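Long-range contacts in cysteine synthase 3 (Entamoeba histolytica, PDB 6KR5), which catalyses, as a pyridoxal-phosphate-dependent O-acetylserine sulfhydrylase, the formation of L-cysteine from O-acetyl-L-serine and sulfide: residues T193-I198 / I245-V251; D185-V191 / G210-V216; L75-M79 / G101-N105; I81-T85 / Y143-I147; P231-Q235 / I257-W263. All blocks are in the same frame, centred on the assembly; numbering follows the deposited sequence.

Contact 1. Residues T193-I198 / I245-V251. With PLP (pyridoxal-5'-phosphate), chain D.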
# COMPACT_ATOMS: atom_id res chain seq x y z
N THR B 193 -10.15 -2.02 18.35
CA THR B 193 -9.63 -2.50 19.62
C THR B 193 -9.55 -1.39 20.66
O THR B 193 -9.47 -1.68 21.86
CB THR B 193 -8.23 -3.12 19.47
OG1 THR B 193 -7.27 -2.11 19.14
CG2 THR B 193 -8.23 -4.22 18.40
N ALA B 194 -9.53 -0.13 20.20
CA ALA B 194 -9.32 1.11 20.95
C ALA B 194 -7.84 1.35 21.23
O ALA B 194 -7.51 2.35 21.86
CB ALA B 194 -10.12 1.17 22.27
N GLY B 195 -6.93 0.50 20.73
CA GLY B 195 -5.51 0.76 20.93
C GLY B 195 -5.07 2.12 20.43
O GLY B 195 -4.26 2.80 21.07
N THR B 196 -5.58 2.53 19.26
CA THR B 196 -5.15 3.81 18.68
C THR B 196 -5.67 4.98 19.50
O THR B 196 -4.89 5.86 19.88
CB THR B 196 -5.62 3.94 17.24
OG1 THR B 196 -5.05 2.88 16.45
CG2 THR B 196 -5.15 5.26 16.67
N VAL B 197 -6.97 5.01 19.77
CA VAL B 197 -7.54 6.19 20.42
C VAL B 197 -6.95 6.35 21.82
O VAL B 197 -6.60 7.47 22.23
CB VAL B 197 -9.08 6.14 20.41
CG1 VAL B 197 -9.64 5.08 21.35
CG2 VAL B 197 -9.67 7.53 20.76
N ILE B 198 -6.77 5.25 22.54
CA ILE B 198 -6.24 5.33 23.90
C ILE B 198 -4.74 5.56 23.87
O ILE B 198 -4.21 6.38 24.62
CB ILE B 198 -6.60 4.07 24.71
CG1 ILE B 198 -8.13 3.90 24.82
CG2 ILE B 198 -5.94 4.10 26.10
CD1 ILE B 198 -8.87 5.18 25.21
N ILE B 245 -9.16 -2.48 26.41
CA ILE B 245 -8.23 -1.37 26.25
C ILE B 245 -8.91 -0.02 26.47
O ILE B 245 -8.27 0.94 26.91
CB ILE B 245 -7.58 -1.45 24.85
CG1 ILE B 245 -6.59 -2.61 24.80
CG2 ILE B 245 -6.91 -0.14 24.47
CD1 ILE B 245 -6.07 -2.94 23.39
N TYR B 246 -10.19 0.08 26.13
CA TYR B 246 -10.88 1.37 26.19
C TYR B 246 -10.85 1.94 27.60
O TYR B 246 -11.15 1.24 28.58
CB TYR B 246 -12.32 1.22 25.71
CG TYR B 246 -12.96 2.55 25.42
CD1 TYR B 246 -12.69 3.22 24.23
CD2 TYR B 246 -13.82 3.15 26.33
CE1 TYR B 246 -13.27 4.45 23.95
CE2 TYR B 246 -14.40 4.38 26.06
CZ TYR B 246 -14.12 5.02 24.87
OH TYR B 246 -14.68 6.24 24.57
N LYS B 247 -10.50 3.22 27.70
CA LYS B 247 -10.50 3.97 28.96
C LYS B 247 -11.30 5.24 28.72
O LYS B 247 -10.79 6.18 28.10
CB LYS B 247 -9.09 4.33 29.41
CG LYS B 247 -8.23 3.20 29.87
CD LYS B 247 -6.81 3.73 30.05
CE LYS B 247 -6.15 3.18 31.30
NZ LYS B 247 -4.80 3.78 31.49
N LYS B 248 -12.54 5.29 29.23
CA LYS B 248 -13.42 6.41 28.93
C LYS B 248 -12.83 7.75 29.36
O LYS B 248 -13.11 8.78 28.73
CB LYS B 248 -14.78 6.19 29.59
CG LYS B 248 -14.72 6.15 31.11
CD LYS B 248 -16.11 6.06 31.71
CE LYS B 248 -16.05 5.98 33.23
NZ LYS B 248 -15.15 4.88 33.69
N GLU B 249 -12.00 7.75 30.41
CA GLU B 249 -11.46 9.01 30.91
C GLU B 249 -10.46 9.65 29.94
O GLU B 249 -10.18 10.84 30.07
CB GLU B 249 -10.81 8.80 32.27
CG GLU B 249 -9.57 7.94 32.26
CD GLU B 249 -9.86 6.46 32.51
OE1 GLU B 249 -11.05 6.06 32.51
OE2 GLU B 249 -8.89 5.70 32.71
N VAL B 250 -9.92 8.89 28.98
CA VAL B 250 -9.01 9.45 27.98
C VAL B 250 -9.77 10.15 26.86
O VAL B 250 -9.21 11.02 26.17
CB VAL B 250 -8.13 8.33 27.40
CG1 VAL B 250 -7.15 8.83 26.32
CG2 VAL B 250 -7.36 7.65 28.51
N VAL B 251 -11.03 9.79 26.67
CA VAL B 251 -11.81 10.23 25.51
C VAL B 251 -12.67 11.42 25.90
O VAL B 251 -13.39 11.38 26.91
CB VAL B 251 -12.67 9.08 24.97
CG1 VAL B 251 -13.57 9.56 23.84
CG2 VAL B 251 -11.78 7.92 24.53
N1 PLP D . -10.06 0.51 10.93
C2 PLP D . -9.35 -0.57 10.49
C2A PLP D . -9.40 -0.91 9.03
C3 PLP D . -8.61 -1.33 11.38
O3 PLP D . -7.92 -2.41 10.92
C4 PLP D . -8.59 -0.98 12.73
C4A PLP D . -7.89 -1.84 13.72
O4A PLP D . -7.33 -2.88 13.37
C5 PLP D . -9.31 0.13 13.16
C6 PLP D . -10.04 0.86 12.26
C5A PLP D . -9.36 0.54 14.62
O4P PLP D . -8.12 0.76 15.22
P PLP D . -7.97 0.35 16.76
O1P PLP D . -9.14 0.96 17.51
O2P PLP D . -8.05 -1.15 16.82
O3P PLP D . -6.66 0.87 17.22
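Apolar packing holds the two segments together, with no hydrogen bond between them. Ile198, on the first turn of helix 195-207, makes the most of the contact: its CB lies 4.2 Å from Ile245 CG2, its CD1 3.9 Å from Val250 CB and 4.1 Å from Val251 CG2. Ala194 CB is 4.1 Å from Ile245 CG2 and meets the edge of the Tyr246 ring, 3.8 Å from CD1; Val197 CG2 reaches Val251 CG2 at 4.3 Å. Backbone oxygens add van der Waals contacts, Thr193 O 3.5 Å from Ile245 CB and Ile245 O 3.6 Å from Ile198 CG1. The other face of Thr193-Thr196 forms the phosphate-binding loop of this fold type II PLP enzyme, with the cofactor phosphate at a helix N-terminus. Its hydrogen bonds run from Thr193 N to PLP O2P (2.7 Å), Thr193 OG1 to PLP O2P (2.6 Å), Ala194 N to PLP O1P (2.9 Å), Thr196 N to PLP O3P (2.8 Å) and Thr196 OG1 to PLP O3P (2.7 Å). Thr193 OG1 also accepts from Gly195 N at 3.1 Å, an ST turn; Ala194 is the N-cap residue. Outside, Thr193 O hydrogen-bonds to Thr243, and Lys247 forms a salt bridge to Glu202 of helix 195-207.

Contact 2. Residues D185-V191 / G210-V216. With PLP (pyridoxal-5'-phosphate), chain D.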
# COMPACT_ATOMS: atom_id res chain seq x y z
N ASP B 185 -4.16 19.73 17.92
CA ASP B 185 -5.17 20.15 18.87
C ASP B 185 -6.22 19.09 19.14
O ASP B 185 -6.73 19.00 20.26
CB ASP B 185 -5.89 21.41 18.37
CG ASP B 185 -5.02 22.65 18.45
OD1 ASP B 185 -4.48 22.93 19.55
OD2 ASP B 185 -4.90 23.36 17.43
N ILE B 186 -6.60 18.33 18.12
CA ILE B 186 -7.65 17.32 18.22
C ILE B 186 -7.13 16.09 17.50
O ILE B 186 -6.51 16.22 16.44
CB ILE B 186 -8.98 17.81 17.60
CG1 ILE B 186 -9.38 19.17 18.18
CG2 ILE B 186 -10.09 16.78 17.82
CD1 ILE B 186 -10.62 19.75 17.58
N ILE B 187 -7.33 14.91 18.09
CA ILE B 187 -7.03 13.64 17.44
C ILE B 187 -8.34 12.86 17.30
O ILE B 187 -9.10 12.74 18.27
CB ILE B 187 -5.96 12.83 18.20
CG1 ILE B 187 -5.68 11.49 17.53
CG2 ILE B 187 -6.35 12.63 19.68
CD1 ILE B 187 -4.89 11.64 16.25
N VAL B 188 -8.62 12.37 16.09
CA VAL B 188 -9.86 11.67 15.77
C VAL B 188 -9.50 10.25 15.36
O VAL B 188 -8.71 10.05 14.42
CB VAL B 188 -10.63 12.37 14.63
CG1 VAL B 188 -11.97 11.71 14.41
CG2 VAL B 188 -10.82 13.84 14.92
N SER B 189 -10.06 9.26 16.06
CA SER B 189 -9.73 7.87 15.79
C SER B 189 -10.99 7.02 15.86
O SER B 189 -11.69 7.02 16.89
CB SER B 189 -8.67 7.38 16.79
OG SER B 189 -8.62 5.96 16.86
N ALA B 190 -11.29 6.30 14.78
CA ALA B 190 -12.37 5.31 14.81
C ALA B 190 -11.91 4.06 15.57
O ALA B 190 -10.77 3.59 15.40
CB ALA B 190 -12.79 4.95 13.39
N VAL B 191 -12.80 3.49 16.39
CA VAL B 191 -12.42 2.55 17.45
C VAL B 191 -12.76 1.12 17.05
O VAL B 191 -13.93 0.77 16.84
CB VAL B 191 -13.10 2.90 18.78
CG1 VAL B 191 -12.80 1.80 19.82
CG2 VAL B 191 -12.62 4.25 19.27
N GLY B 210 -4.20 19.83 26.77
CA GLY B 210 -5.41 20.30 26.15
C GLY B 210 -5.79 19.63 24.84
O GLY B 210 -6.76 20.07 24.22
N VAL B 211 -5.07 18.60 24.40
CA VAL B 211 -5.45 17.91 23.18
C VAL B 211 -6.77 17.20 23.42
O VAL B 211 -6.94 16.49 24.42
CB VAL B 211 -4.35 16.92 22.75
CG1 VAL B 211 -4.87 15.96 21.67
CG2 VAL B 211 -3.14 17.67 22.24
N LYS B 212 -7.72 17.42 22.51
CA LYS B 212 -9.04 16.79 22.58
C LYS B 212 -8.99 15.45 21.84
O LYS B 212 -8.48 15.37 20.72
CB LYS B 212 -10.09 17.70 21.95
CG LYS B 212 -11.50 17.17 22.01
CD LYS B 212 -12.48 18.11 21.32
CE LYS B 212 -13.92 17.63 21.49
NZ LYS B 212 -14.87 18.54 20.77
N VAL B 213 -9.51 14.40 22.48
CA VAL B 213 -9.52 13.05 21.92
C VAL B 213 -10.94 12.72 21.49
O VAL B 213 -11.86 12.70 22.32
CB VAL B 213 -8.99 12.04 22.94
CG1 VAL B 213 -9.16 10.62 22.40
CG2 VAL B 213 -7.52 12.34 23.24
N VAL B 214 -11.13 12.44 20.20
CA VAL B 214 -12.44 12.14 19.65
C VAL B 214 -12.46 10.69 19.19
O VAL B 214 -11.71 10.31 18.29
CB VAL B 214 -12.78 13.08 18.48
CG1 VAL B 214 -14.13 12.71 17.87
CG2 VAL B 214 -12.78 14.54 18.95
N ALA B 215 -13.32 9.88 19.80
CA ALA B 215 -13.52 8.49 19.39
C ALA B 215 -14.71 8.41 18.44
O ALA B 215 -15.72 9.09 18.65
CB ALA B 215 -13.75 7.60 20.60
N VAL B 216 -14.61 7.56 17.42
CA VAL B 216 -15.63 7.42 16.39
C VAL B 216 -16.13 5.98 16.37
O VAL B 216 -15.34 5.04 16.43
CB VAL B 216 -15.08 7.82 15.01
CG1 VAL B 216 -16.14 7.71 13.90
CG2 VAL B 216 -14.50 9.23 15.07
N1 PLP D . -10.06 0.51 10.93
C2 PLP D . -9.35 -0.57 10.49
C2A PLP D . -9.40 -0.91 9.03
C3 PLP D . -8.61 -1.33 11.38
O3 PLP D . -7.92 -2.41 10.92
C4 PLP D . -8.59 -0.98 12.73
C4A PLP D . -7.89 -1.84 13.72
O4A PLP D . -7.33 -2.88 13.37
C5 PLP D . -9.31 0.13 13.16
C6 PLP D . -10.04 0.86 12.26
C5A PLP D . -9.36 0.54 14.62
O4P PLP D . -8.12 0.76 15.22
P PLP D . -7.97 0.35 16.76
O1P PLP D . -9.14 0.96 17.51
O2P PLP D . -8.05 -1.15 16.82
O3P PLP D . -6.66 0.87 17.22
O HOH W 1 -4.99 22.01 22.11
O HOH W 2 -7.72 21.22 21.60
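Strands 186-190 and 212-216 lie side by side and parallel, their axes 4.6 Å apart at closest approach and 20° from parallel. On one face of the sheet, Ile186, Val188 and Ala190 mesh with Lys212, Val214 and Val216: Val214 CG2 fits against Ile186 CG2 (3.7 Å) while its CB lies 4.1 Å from Val188 CG2, and Val216 CG2 meets Val188 CG1 at 3.6 Å. Small Ala190 gives a shallow place beside Val216 (CB-CB 4.0 Å). Helix 279-292 covers these ridges through Ala287 and Glu291. On the other face, Ile187 CG2 wedges between Val211 CG1 (4.2 Å) and Val213 CG2 (3.8 Å); Ser189 and Ala215 are low, and Val197 of helix 195-207 packs over Ser189 and Val213. That helix completes a beta-alpha-beta crossover between the strands. At the strand end Ala190 O lies 3.4 Å from PLP C5A; just beyond it Val191 CG2 reaches Ala215 CB (3.8 Å). Six backbone hydrogen bonds zip the pair, from Lys212 N to Asp185 O (2.9 Å) through to Val191 N to Val216 O (3.0 Å). The chemistry implies an aliphatic centre whose peptide groups bond alternately across the pair, while Ile186 and Val188 bond to strand 301-306, water appearing at the Asp185-Gly210 end.

Contact 3. Residues L75-M79 / G101-N105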
# COMPACT_ATOMS: atom_id res chain seq x y z
N LEU B 75 6.73 -15.26 24.69
CA LEU B 75 6.80 -16.04 23.47
C LEU B 75 8.22 -16.58 23.37
O LEU B 75 9.18 -15.80 23.40
CB LEU B 75 6.45 -15.18 22.26
CG LEU B 75 6.28 -15.84 20.90
CD1 LEU B 75 5.27 -16.99 20.93
CD2 LEU B 75 5.86 -14.80 19.86
N LYS B 76 8.35 -17.90 23.31
CA LYS B 76 9.63 -18.60 23.30
C LYS B 76 9.66 -19.60 22.16
O LYS B 76 8.60 -20.08 21.73
CB LYS B 76 9.87 -19.34 24.63
CG LYS B 76 10.46 -18.45 25.72
CD LYS B 76 10.32 -19.07 27.11
CE LYS B 76 8.86 -19.31 27.47
NZ LYS B 76 8.62 -19.16 28.94
N PRO B 77 10.84 -19.94 21.65
CA PRO B 77 10.92 -20.93 20.57
C PRO B 77 10.17 -22.21 20.93
O PRO B 77 10.20 -22.68 22.07
CB PRO B 77 12.43 -21.17 20.44
CG PRO B 77 13.04 -19.88 20.86
CD PRO B 77 12.15 -19.34 21.96
N GLY B 78 9.47 -22.75 19.93
CA GLY B 78 8.57 -23.85 20.13
C GLY B 78 7.12 -23.45 20.27
O GLY B 78 6.23 -24.26 20.00
N MET B 79 6.86 -22.20 20.67
CA MET B 79 5.50 -21.71 20.82
C MET B 79 4.98 -21.14 19.50
O MET B 79 5.74 -20.83 18.58
CB MET B 79 5.44 -20.63 21.91
CG MET B 79 5.71 -21.16 23.30
SD MET B 79 5.60 -19.86 24.54
CE MET B 79 3.86 -19.46 24.50
N GLY B 101 10.10 -15.45 12.78
CA GLY B 101 10.26 -16.89 12.71
C GLY B 101 9.36 -17.69 13.63
O GLY B 101 9.78 -18.75 14.12
N TYR B 102 8.14 -17.22 13.88
CA TYR B 102 7.20 -17.95 14.71
C TYR B 102 5.98 -18.36 13.90
O TYR B 102 5.50 -17.58 13.08
CB TYR B 102 6.73 -17.11 15.90
CG TYR B 102 7.72 -17.08 17.03
CD1 TYR B 102 8.78 -16.18 17.01
CD2 TYR B 102 7.61 -17.97 18.10
CE1 TYR B 102 9.69 -16.15 18.04
CE2 TYR B 102 8.52 -17.94 19.12
CZ TYR B 102 9.56 -17.03 19.08
OH TYR B 102 10.47 -17.01 20.11
N PRO B 103 5.45 -19.56 14.12
CA PRO B 103 4.19 -19.92 13.46
C PRO B 103 3.06 -19.03 13.96
O PRO B 103 3.03 -18.63 15.13
CB PRO B 103 3.97 -21.38 13.87
CG PRO B 103 5.34 -21.88 14.25
CD PRO B 103 6.03 -20.69 14.87
N VAL B 104 2.14 -18.70 13.06
CA VAL B 104 0.96 -17.90 13.38
C VAL B 104 -0.28 -18.69 12.99
O VAL B 104 -0.44 -19.10 11.83
CB VAL B 104 0.99 -16.53 12.67
CG1 VAL B 104 -0.28 -15.74 12.98
CG2 VAL B 104 2.23 -15.74 13.07
N ASN B 105 -1.17 -18.91 13.96
CA ASN B 105 -2.46 -19.56 13.74
C ASN B 105 -3.56 -18.51 13.79
O ASN B 105 -3.68 -17.79 14.77
CB ASN B 105 -2.71 -20.63 14.80
CG ASN B 105 -1.63 -21.68 14.84
OD1 ASN B 105 -1.64 -22.63 14.05
ND2 ASN B 105 -0.67 -21.52 15.75
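Gly101 ends helix 88-100 with a positive phi of 84° and leads the chain into Tyr102, which dominates the contact. The Tyr102 ring extends into the mouth of the loop formed by 75-79. Leu75 lies over one of its faces: Leu75 CG is 3.5 Å from Tyr102 CE2 and 3.9 Å from the ring centroid, 25° off the ring normal, a CH-pi contact. At the ring edge sit two backbone carbonyls, Lys76 O at 3.4 Å from Tyr102 CE2 and Met79 O at 3.5 Å from Tyr102 CD2. Lys76 to Met79 form a type II beta turn, closed by a hydrogen bond from Met79 N to Lys76 O of 2.9 Å. The phenol end passes Pro77, whose CD is 3.4 Å from Tyr102 OH. Next, Pro103 brings its CD 3.7 Å from Met79 O. Val104 and Asn105 then begin strand 104-109, which pairs with strand 80-84; there Asn105 ND2 hydrogen-bonds to Glu80 and to Ile81 O. The contact joins the loops leading into two neighbouring parallel strands at the periphery of the smaller, four-stranded alpha/beta domain. No hydrogen bond crosses the segments; Pro77 N, 3.3 Å from Tyr102 OH, has no hydrogen to share. The chemistry implies adhesion by van der Waals and CH-pi contact, the aromatic edge facing carbonyl oxygens.

Contact 4. Residues I81-T85 / Y143-I147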
# COMPACT_ATOMS: atom_id res chain seq x y z
N ILE B 81 1.90 -18.37 17.80
CA ILE B 81 0.96 -17.28 18.02
C ILE B 81 -0.43 -17.73 17.58
O ILE B 81 -0.58 -18.50 16.63
CB ILE B 81 1.43 -16.03 17.24
CG1 ILE B 81 2.81 -15.58 17.72
CG2 ILE B 81 0.42 -14.89 17.38
CD1 ILE B 81 3.73 -15.11 16.62
N ILE B 82 -1.48 -17.27 18.28
CA ILE B 82 -2.84 -17.53 17.84
C ILE B 82 -3.70 -16.29 18.05
O ILE B 82 -3.50 -15.53 19.01
CB ILE B 82 -3.46 -18.77 18.54
CG1 ILE B 82 -4.80 -19.14 17.89
CG2 ILE B 82 -3.61 -18.55 20.05
CD1 ILE B 82 -5.41 -20.43 18.41
N GLU B 83 -4.64 -16.06 17.14
CA GLU B 83 -5.62 -15.00 17.26
C GLU B 83 -6.86 -15.40 16.48
O GLU B 83 -6.78 -16.15 15.51
CB GLU B 83 -5.06 -13.66 16.78
CG GLU B 83 -6.04 -12.47 16.91
CD GLU B 83 -6.43 -12.19 18.35
OE1 GLU B 83 -7.26 -12.94 18.91
OE2 GLU B 83 -5.91 -11.20 18.91
N ALA B 84 -8.02 -14.92 16.95
CA ALA B 84 -9.28 -15.07 16.23
C ALA B 84 -9.55 -13.74 15.54
O ALA B 84 -9.88 -12.75 16.20
CB ALA B 84 -10.42 -15.45 17.18
N THR B 85 -9.39 -13.71 14.23
CA THR B 85 -9.53 -12.46 13.50
C THR B 85 -9.74 -12.77 12.03
O THR B 85 -9.14 -13.70 11.49
CB THR B 85 -8.30 -11.56 13.66
OG1 THR B 85 -8.42 -10.41 12.82
CG2 THR B 85 -7.02 -12.29 13.29
N TYR B 143 -11.65 -21.24 18.46
CA TYR B 143 -10.48 -20.64 19.09
C TYR B 143 -10.36 -21.10 20.54
O TYR B 143 -9.28 -21.52 20.98
CB TYR B 143 -10.57 -19.12 19.01
CG TYR B 143 -9.53 -18.39 19.83
CD1 TYR B 143 -9.76 -18.09 21.17
CD2 TYR B 143 -8.32 -17.99 19.26
CE1 TYR B 143 -8.81 -17.43 21.92
CE2 TYR B 143 -7.38 -17.31 20.01
CZ TYR B 143 -7.63 -17.05 21.34
OH TYR B 143 -6.70 -16.39 22.11
N GLU B 144 -11.45 -21.00 21.31
CA GLU B 144 -11.42 -21.37 22.72
C GLU B 144 -11.08 -22.84 22.88
O GLU B 144 -10.33 -23.21 23.80
CB GLU B 144 -12.76 -21.06 23.38
CG GLU B 144 -13.12 -19.58 23.43
CD GLU B 144 -12.18 -18.77 24.31
OE1 GLU B 144 -11.43 -19.37 25.11
OE2 GLU B 144 -12.20 -17.52 24.21
N GLU B 145 -11.62 -23.70 22.01
CA GLU B 145 -11.27 -25.11 22.04
C GLU B 145 -9.78 -25.31 21.82
O GLU B 145 -9.15 -26.14 22.49
CB GLU B 145 -12.08 -25.86 20.99
CG GLU B 145 -11.61 -27.28 20.71
CD GLU B 145 -12.63 -28.08 19.92
OE1 GLU B 145 -13.78 -28.21 20.39
OE2 GLU B 145 -12.28 -28.57 18.82
N LEU B 146 -9.18 -24.54 20.91
CA LEU B 146 -7.76 -24.69 20.62
C LEU B 146 -6.91 -24.24 21.81
O LEU B 146 -5.92 -24.89 22.15
CB LEU B 146 -7.39 -23.89 19.37
CG LEU B 146 -7.72 -24.55 18.04
CD1 LEU B 146 -7.46 -23.56 16.90
CD2 LEU B 146 -6.91 -25.81 17.85
N ILE B 147 -7.27 -23.11 22.43
CA ILE B 147 -6.52 -22.61 23.57
C ILE B 147 -6.54 -23.61 24.72
O ILE B 147 -5.55 -23.77 25.45
CB ILE B 147 -7.06 -21.24 24.01
CG1 ILE B 147 -6.79 -20.19 22.92
CG2 ILE B 147 -6.46 -20.79 25.33
CD1 ILE B 147 -5.42 -19.58 23.02
O HOH W 3 -6.24 -13.86 21.40
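Strand 81-84 and helix 143-147 run nearly antiparallel, 156° between their directions, with axes 9.6 Å apart at closest approach; the nearest CA atoms, of Ala84 and Tyr143, are 6.4 Å apart. The strand is an inner one of the parallel four-stranded sheet, and the helix, part of 135-149, packs along one face of the sheet as a helical layer, the usual alpha/beta packing. From the strand, Ile82 and Ala84 turn their CB atoms to the helix. Ile82 is gripped by three helix side chains: its CG1 is 3.8 Å from Tyr143 CE2, its CD1 4.0 Å from Leu146 CD1 and its CG2 3.6 Å from Ile147 CD1. Ala84 CB is 3.9 Å from Tyr143 CD2, so the Tyr143 side chain lies along the strand, also 4.0 Å from Glu83 CA at its CE2. Tyr154 and Pro156 of strand 154-156 flank the same helix. Glu83 starts away from the helix, but its carboxylate curls back: OE1 accepts from Ala84 N at 2.9 Å, while OE2 accepts from the backbone of Gln159. One water links the segments, 2.8 Å from Glu83 OE1, to which it donates, and 2.7 Å from Tyr143 OH. The chemistry implies a greasy helix-sheet seam with a polar margin, where the tyrosine hydroxyl and the buried carboxylate meet through solvent instead of directly.

Contact 5. Residues P231-Q235 / I257-W263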
# COMPACT_ATOMS: atom_id res chain seq x y z
N PRO B 231 -25.99 -4.47 14.03
CA PRO B 231 -25.24 -4.70 12.80
C PRO B 231 -24.91 -3.39 12.11
O PRO B 231 -25.67 -2.43 12.18
CB PRO B 231 -26.20 -5.55 11.96
CG PRO B 231 -27.56 -5.11 12.42
CD PRO B 231 -27.41 -4.84 13.91
N HIS B 232 -23.75 -3.36 11.47
CA HIS B 232 -23.29 -2.17 10.77
C HIS B 232 -22.30 -2.60 9.69
O HIS B 232 -21.86 -3.76 9.66
CB HIS B 232 -22.62 -1.18 11.74
CG HIS B 232 -21.29 -1.65 12.23
ND1 HIS B 232 -20.11 -1.42 11.54
CD2 HIS B 232 -20.96 -2.39 13.31
CE1 HIS B 232 -19.11 -1.98 12.20
NE2 HIS B 232 -19.60 -2.57 13.28
N GLY B 233 -21.94 -1.66 8.81
CA GLY B 233 -21.04 -2.02 7.74
C GLY B 233 -19.71 -1.29 7.68
O GLY B 233 -19.06 -1.29 6.63
N ILE B 234 -19.27 -0.67 8.78
CA ILE B 234 -17.98 0.02 8.78
C ILE B 234 -16.92 -0.99 9.22
O ILE B 234 -16.61 -1.14 10.40
CB ILE B 234 -17.97 1.26 9.65
CG1 ILE B 234 -19.23 2.09 9.41
CG2 ILE B 234 -16.71 2.07 9.33
CD1 ILE B 234 -19.30 3.32 10.27
N GLN B 235 -16.36 -1.70 8.24
CA GLN B 235 -15.41 -2.74 8.56
C GLN B 235 -14.21 -2.18 9.30
O GLN B 235 -13.71 -1.09 8.99
CB GLN B 235 -14.96 -3.44 7.28
CG GLN B 235 -16.10 -4.21 6.64
CD GLN B 235 -15.67 -4.95 5.40
OE1 GLN B 235 -14.54 -5.41 5.30
NE2 GLN B 235 -16.59 -5.09 4.45
N ILE B 257 -21.08 7.72 13.59
CA ILE B 257 -21.15 7.97 12.15
C ILE B 257 -21.96 6.85 11.51
O ILE B 257 -21.70 5.67 11.75
CB ILE B 257 -19.74 8.05 11.51
CG1 ILE B 257 -18.95 9.26 12.04
CG2 ILE B 257 -19.84 8.08 9.99
CD1 ILE B 257 -19.47 10.65 11.54
N LYS B 258 -22.95 7.23 10.69
CA LYS B 258 -23.74 6.22 9.99
C LYS B 258 -22.90 5.48 8.96
O LYS B 258 -22.09 6.08 8.24
CB LYS B 258 -24.94 6.87 9.29
CG LYS B 258 -25.98 7.49 10.22
CD LYS B 258 -27.05 8.17 9.38
CE LYS B 258 -28.19 8.71 10.23
NZ LYS B 258 -29.11 9.54 9.40
N THR B 259 -23.13 4.17 8.87
CA THR B 259 -22.44 3.33 7.90
C THR B 259 -22.45 3.95 6.50
O THR B 259 -21.40 4.10 5.87
CB THR B 259 -23.07 1.93 7.86
OG1 THR B 259 -22.79 1.25 9.09
CG2 THR B 259 -22.48 1.09 6.75
N GLN B 260 -23.64 4.35 6.01
CA GLN B 260 -23.72 4.88 4.65
C GLN B 260 -22.96 6.18 4.49
O GLN B 260 -22.40 6.45 3.42
CB GLN B 260 -25.18 5.09 4.23
CG GLN B 260 -26.03 3.85 4.21
CD GLN B 260 -25.59 2.84 3.18
OE1 GLN B 260 -25.07 3.19 2.12
NE2 GLN B 260 -25.79 1.56 3.49
N ASP B 261 -22.92 7.01 5.54
CA ASP B 261 -22.16 8.26 5.47
C ASP B 261 -20.66 7.98 5.45
O ASP B 261 -19.90 8.66 4.76
CB ASP B 261 -22.51 9.16 6.65
CG ASP B 261 -23.92 9.72 6.56
OD1 ASP B 261 -24.59 9.50 5.53
OD2 ASP B 261 -24.35 10.39 7.54
N ALA B 262 -20.21 6.97 6.22
CA ALA B 262 -18.80 6.60 6.17
C ALA B 262 -18.38 6.20 4.76
O ALA B 262 -17.32 6.61 4.27
CB ALA B 262 -18.53 5.47 7.16
N TRP B 263 -19.21 5.41 4.08
CA TRP B 263 -18.89 4.98 2.73
C TRP B 263 -18.89 6.15 1.77
O TRP B 263 -18.00 6.28 0.93
CB TRP B 263 -19.88 3.93 2.25
CG TRP B 263 -19.88 2.67 3.01
CD1 TRP B 263 -18.91 2.21 3.87
CD2 TRP B 263 -20.90 1.67 2.98
NE1 TRP B 263 -19.29 0.98 4.38
CE2 TRP B 263 -20.50 0.63 3.84
CE3 TRP B 263 -22.12 1.57 2.31
CZ2 TRP B 263 -21.27 -0.51 4.04
CZ3 TRP B 263 -22.89 0.44 2.51
CH2 TRP B 263 -22.47 -0.58 3.37
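Two hydrogen bonds link Gly233 to the N-terminal part of helix 259-273: Gly233 N donates to Thr259 OG1 (3.0 Å, 174° at the hydrogen), and Trp263 NE1 donates to Gly233 O (3.2 Å). The loop 231-235 is thereby tied to the helix within the larger domain of the fold type II PLP enzymes, with an inverse gamma turn centred on Ile234. Thr259 OG1 has a further hydrogen-bond partner in Glu220. Within the loop, His232 ND1 accepts from Ile234 N at 3.0 Å, and its NE2 bonds to Gly238 O. Gly233 is pressed so close to the helix that a CB would clash with Trp263 CZ2 and crowd Thr259 CG2. Packing spreads outward from Ile234, whose side chain is about 7 Å from PLP and also touches Pro218. Its CG1 lies 3.7 Å from Thr259 OG1, and its extended end slides over the start of the helix, where Ile234 CD1 comes to rest 3.7 Å from Ile257 O and 3.9 Å from Ala262 CB.

In the fold
Contacts 1, 2 and 5 belong to the larger domain, contacts 3 and 4 to the smaller one, and the cofactor lies between. Contact 2 pairs the strands of a beta-alpha-beta unit and contact 1 packs the start of its helix; their centres are about 10 Å apart, and Val197 CG2 meets Val213 CG1 at 3.5 Å. Both touch PLP, contact 1 by hydrogen bonds to its phosphate, contact 2 by van der Waals contact. Contact 5 joins contact 2 through Val216 CG1 and Ile257 CG1, 3.7 Å apart. Contacts 3 and 4 meet on adjacent strands, Asn105 N lying 2.8 Å from Ile81 O. Across the cleft, nearest atoms are about 7 Å apart for contacts 1 and 4, about 21 Å for contacts 2 and 3.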